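Local coordinates for protein putative mandelate racemase (Bordetella bronchiseptica, PDB 3OZM) that probably acts on sugar acids such as the bound D-xylarate, as a magnesium-dependent member of the mandelate racemase branch of the enolase superfamily, at residues 299-304 and 322-327. Residues are numbered along the deposited sequence; the frame is centred on the assembly and turned at random.
With DXL (D-xylaric acid), chain J.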
ATOM      1  N   LEU A 299     -13.293  -2.464   3.598  1.00 15.35           N
ATOM      2  CA  LEU A 299     -13.200  -3.256   4.826  1.00 12.97           C
ATOM      3  C   LEU A 299     -12.175  -2.602   5.749  1.00 16.50           C
ATOM      4  O   LEU A 299     -11.566  -1.615   5.371  1.00 16.68           O
ATOM      5  CB  LEU A 299     -12.775  -4.688   4.505  1.00 10.71           C
ATOM      6  CG  LEU A 299     -13.700  -5.385   3.502  1.00 16.29           C
ATOM      7  CD1 LEU A 299     -13.175  -6.772   3.175  1.00 16.89           C
ATOM      8  CD2 LEU A 299     -15.119  -5.469   4.065  1.00 16.30           C
ATOM      9  N   ALA A 300     -11.973  -3.154   6.946  1.00 13.86           N
ATOM     10  CA  ALA A 300     -11.060  -2.528   7.919  1.00 13.72           C
ATOM     11  C   ALA A 300      -9.807  -3.356   8.117  1.00 14.05           C
ATOM     12  O   ALA A 300      -9.847  -4.574   7.993  1.00 13.18           O
ATOM     13  CB  ALA A 300     -11.775  -2.337   9.265  1.00 15.97           C
ATOM     14  N   TRP A 301      -8.697  -2.692   8.436  1.00 13.29           N
ATOM     15  CA  TRP A 301      -7.506  -3.392   8.904  1.00 13.27           C
ATOM     16  C   TRP A 301      -7.213  -2.916  10.324  1.00 13.05           C
ATOM     17  O   TRP A 301      -6.952  -1.735  10.550  1.00 16.33           O
ATOM     18  CB  TRP A 301      -6.301  -3.170   7.964  1.00 13.78           C
ATOM     19  CG  TRP A 301      -4.986  -3.712   8.526  1.00 11.61           C
ATOM     20  CD1 TRP A 301      -4.620  -5.024   8.640  1.00 13.92           C
ATOM     21  CD2 TRP A 301      -3.914  -2.949   9.089  1.00 12.63           C
ATOM     22  NE1 TRP A 301      -3.378  -5.122   9.222  1.00 15.45           N
ATOM     23  CE2 TRP A 301      -2.920  -3.861   9.508  1.00 14.98           C
ATOM     24  CE3 TRP A 301      -3.694  -1.580   9.272  1.00 13.15           C
ATOM     25  CZ2 TRP A 301      -1.714  -3.449  10.095  1.00 14.23           C
ATOM     26  CZ3 TRP A 301      -2.482  -1.168   9.861  1.00 16.41           C
ATOM     27  CH2 TRP A 301      -1.521  -2.106  10.268  1.00 12.68           C
ATOM     28  N   ASN A 302      -7.286  -3.842  11.275  1.00 13.82           N
ATOM     29  CA  ASN A 302      -6.941  -3.584  12.665  1.00 13.91           C
ATOM     30  C   ASN A 302      -6.054  -4.764  13.073  1.00 13.26           C
ATOM     31  O   ASN A 302      -6.540  -5.866  13.282  1.00 13.68           O
ATOM     32  CB  ASN A 302      -8.190  -3.520  13.565  1.00 12.72           C
ATOM     33  CG  ASN A 302      -9.197  -2.452  13.133  1.00 16.93           C
ATOM     34  OD1 ASN A 302     -10.293  -2.777  12.687  1.00 20.37           O
ATOM     35  ND2 ASN A 302      -8.838  -1.186  13.280  1.00 18.66           N
ATOM     36  N   PRO A 303      -4.740  -4.537  13.156  1.00 14.81           N
ATOM     37  CA  PRO A 303      -3.804  -5.659  13.293  1.00 12.35           C
ATOM     38  C   PRO A 303      -3.881  -6.351  14.646  1.00 11.64           C
ATOM     39  O   PRO A 303      -4.139  -5.703  15.665  1.00 15.02           O
ATOM     40  CB  PRO A 303      -2.428  -4.988  13.139  1.00 13.41           C
ATOM     41  CG  PRO A 303      -2.653  -3.550  13.576  1.00 13.06           C
ATOM     42  CD  PRO A 303      -4.051  -3.237  13.052  1.00 11.99           C
ATOM     43  N   HIS A 304      -3.657  -7.661  14.639  1.00 13.71           N
ATOM     44  CA  HIS A 304      -3.177  -8.362  15.820  1.00 13.81           C
ATOM     45  C   HIS A 304      -1.787  -7.796  16.136  1.00 17.36           C
ATOM     46  O   HIS A 304      -1.006  -7.507  15.212  1.00 13.92           O
ATOM     47  CB  HIS A 304      -3.106  -9.853  15.504  1.00 13.91           C
ATOM     48  CG  HIS A 304      -2.447 -10.682  16.567  1.00 16.68           C
ATOM     49  ND1 HIS A 304      -1.082 -10.879  16.619  1.00 15.48           N
ATOM     50  CD2 HIS A 304      -2.971 -11.400  17.591  1.00 18.35           C
ATOM     51  CE1 HIS A 304      -0.791 -11.670  17.639  1.00 21.05           C
ATOM     52  NE2 HIS A 304      -1.921 -12.012  18.237  1.00 18.12           N
ATOM     53  N   SER A 322      -2.418   5.051   9.064  1.00 15.21           N
ATOM     54  CA  SER A 322      -3.547   4.520   8.291  1.00 15.26           C
ATOM     55  C   SER A 322      -4.904   5.168   8.607  1.00 15.45           C
ATOM     56  O   SER A 322      -5.233   5.424   9.768  1.00 17.05           O
ATOM     57  CB  SER A 322      -3.641   3.005   8.505  1.00 18.27           C
ATOM     58  OG  SER A 322      -4.846   2.519   7.951  1.00 21.87           O
ATOM     59  N   PRO A 323      -5.712   5.430   7.564  1.00 19.22           N
ATOM     60  CA  PRO A 323      -7.056   6.004   7.731  1.00 18.80           C
ATOM     61  C   PRO A 323      -8.099   5.032   8.297  1.00 20.16           C
ATOM     62  O   PRO A 323      -9.226   5.453   8.570  1.00 19.46           O
ATOM     63  CB  PRO A 323      -7.433   6.441   6.307  1.00 17.91           C
ATOM     64  CG  PRO A 323      -6.615   5.576   5.420  1.00 32.50           C
ATOM     65  CD  PRO A 323      -5.306   5.383   6.147  1.00 25.22           C
ATOM     66  N   HIS A 324      -7.753   3.762   8.487  1.00 17.34           N
ATOM     67  CA  HIS A 324      -8.711   2.844   9.121  1.00 13.04           C
ATOM     68  C   HIS A 324      -9.012   3.323  10.539  1.00 17.47           C
ATOM     69  O   HIS A 324      -8.087   3.616  11.302  1.00 19.46           O
ATOM     70  CB  HIS A 324      -8.140   1.427   9.198  1.00 14.52           C
ATOM     71  CG  HIS A 324      -7.996   0.756   7.868  1.00 17.49           C
ATOM     72  ND1 HIS A 324      -9.078   0.388   7.099  1.00 16.14           N
ATOM     73  CD2 HIS A 324      -6.893   0.391   7.170  1.00 16.90           C
ATOM     74  CE1 HIS A 324      -8.648  -0.175   5.985  1.00 17.69           C
ATOM     75  NE2 HIS A 324      -7.327  -0.183   6.001  1.00 15.09           N
ATOM     76  N   PRO A 325     -10.297   3.412  10.900  1.00 19.55           N
ATOM     77  CA  PRO A 325     -10.653   3.670  12.303  1.00 22.20           C
ATOM     78  C   PRO A 325      -9.922   2.701  13.213  1.00 19.94           C
ATOM     79  O   PRO A 325      -9.909   1.498  12.951  1.00 20.62           O
ATOM     80  CB  PRO A 325     -12.148   3.386  12.332  1.00 25.75           C
ATOM     81  CG  PRO A 325     -12.602   3.802  10.958  1.00 35.32           C
ATOM     82  CD  PRO A 325     -11.480   3.425  10.020  1.00 22.22           C
ATOM     83  N   ALA A 326      -9.318   3.223  14.269  1.00 18.84           N
ATOM     84  CA  ALA A 326      -8.414   2.420  15.083  1.00 16.99           C
ATOM     85  C   ALA A 326      -9.137   1.598  16.139  1.00 17.58           C
ATOM     86  O   ALA A 326     -10.129   2.035  16.719  1.00 18.40           O
ATOM     87  CB  ALA A 326      -7.380   3.314  15.737  1.00 20.68           C
ATOM     88  N   MET A 327      -8.611   0.404  16.378  1.00 15.75           N
ATOM     89  CA  MET A 327      -9.047  -0.456  17.473  1.00 12.03           C
ATOM     90  C   MET A 327      -7.790  -1.238  17.757  1.00 17.41           C
ATOM     91  O   MET A 327      -7.630  -2.385  17.336  1.00 14.65           O
ATOM     92  CB  MET A 327     -10.221  -1.362  17.042  1.00 13.63           C
ATOM     93  CG  MET A 327     -10.753  -2.270  18.145  1.00 16.23           C
ATOM     94  SD  MET A 327     -11.272  -1.341  19.619  1.00 17.86           S
ATOM     95  CE  MET A 327     -12.707  -0.461  18.988  1.00 22.48           C
TER
HETATM   96  OAA DXL J 391      -3.557 -15.065  23.980  1.00 27.99           O
HETATM   97  OAB DXL J 391      -1.732 -15.688  22.053  1.00 28.71           O
HETATM   98  OAC DXL J 391      -5.426 -14.468  20.087  1.00 18.92           O
HETATM   99  OAD DXL J 391      -3.937 -11.313  21.003  1.00 24.42           O
HETATM  100  OAE DXL J 391      -5.137 -16.012  22.751  1.00 25.84           O
HETATM  101  CAF DXL J 391      -3.998 -15.513  22.909  1.00 27.70           C
HETATM  102  CAG DXL J 391      -3.098 -15.444  21.672  1.00 26.82           C
HETATM  103  CAH DXL J 391      -3.181 -14.041  21.042  1.00 22.55           C
HETATM  104  CAI DXL J 391      -4.645 -13.583  20.905  1.00 19.03           C
HETATM  105  CAJ DXL J 391      -4.784 -12.093  20.518  1.00 22.41           C
HETATM  106  OAK DXL J 391      -5.738 -11.734  19.788  1.00 18.81           O
HETATM  107  OAL DXL J 391      -2.457 -14.037  19.806  1.00 34.45           O
HETATM  108  O   HOH W   1      -6.077  -0.617  14.986  1.00 12.93           O
HETATM  109  O   HOH W   2      -5.314  -3.282  16.109  1.00 20.85           O
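The imidazole of H324 lies flat against the backbone of 300-301, with W301 N 3.3 Å above the ring plane and over its centre. W301 CB adds a CH-pi contact to the same ring, 4.0 Å from its centroid, while L299 O meets the ring edge at CE1. A flat polar ring suits this place: it packs closely on a strand yet gives NE2 to S291 O of helix 284-296. An ST turn, H324 N to S322 OG, shapes the chain leading to it. The W301 indole packs between helices 284-296 and 309-321, P303 CD over one face. With CG anti to its carbonyl carbon (chi1 -58°), N302 points its amide at P325: ND2 donates to P325 O at 2.9 Å (N-H...O 149°), in the carbonyl plane and almost in the amide's own, and also to a water that accepts from M327 N. Asparagine thus serves a carbonyl directly and an amide N-H through water. A second water donates to both P303 O and M327 O. Two waters thus join the chain just past strand 300-301 to M327, just ahead of strand 328-331, the next strand round the modified TIM barrel, (β/α)7β, of the enolase superfamily, at whose mouth H304, hydrogen-bonded through ND1 to D277 OD2, meets D-xylarate OAL through NE2 at 2.6 Å.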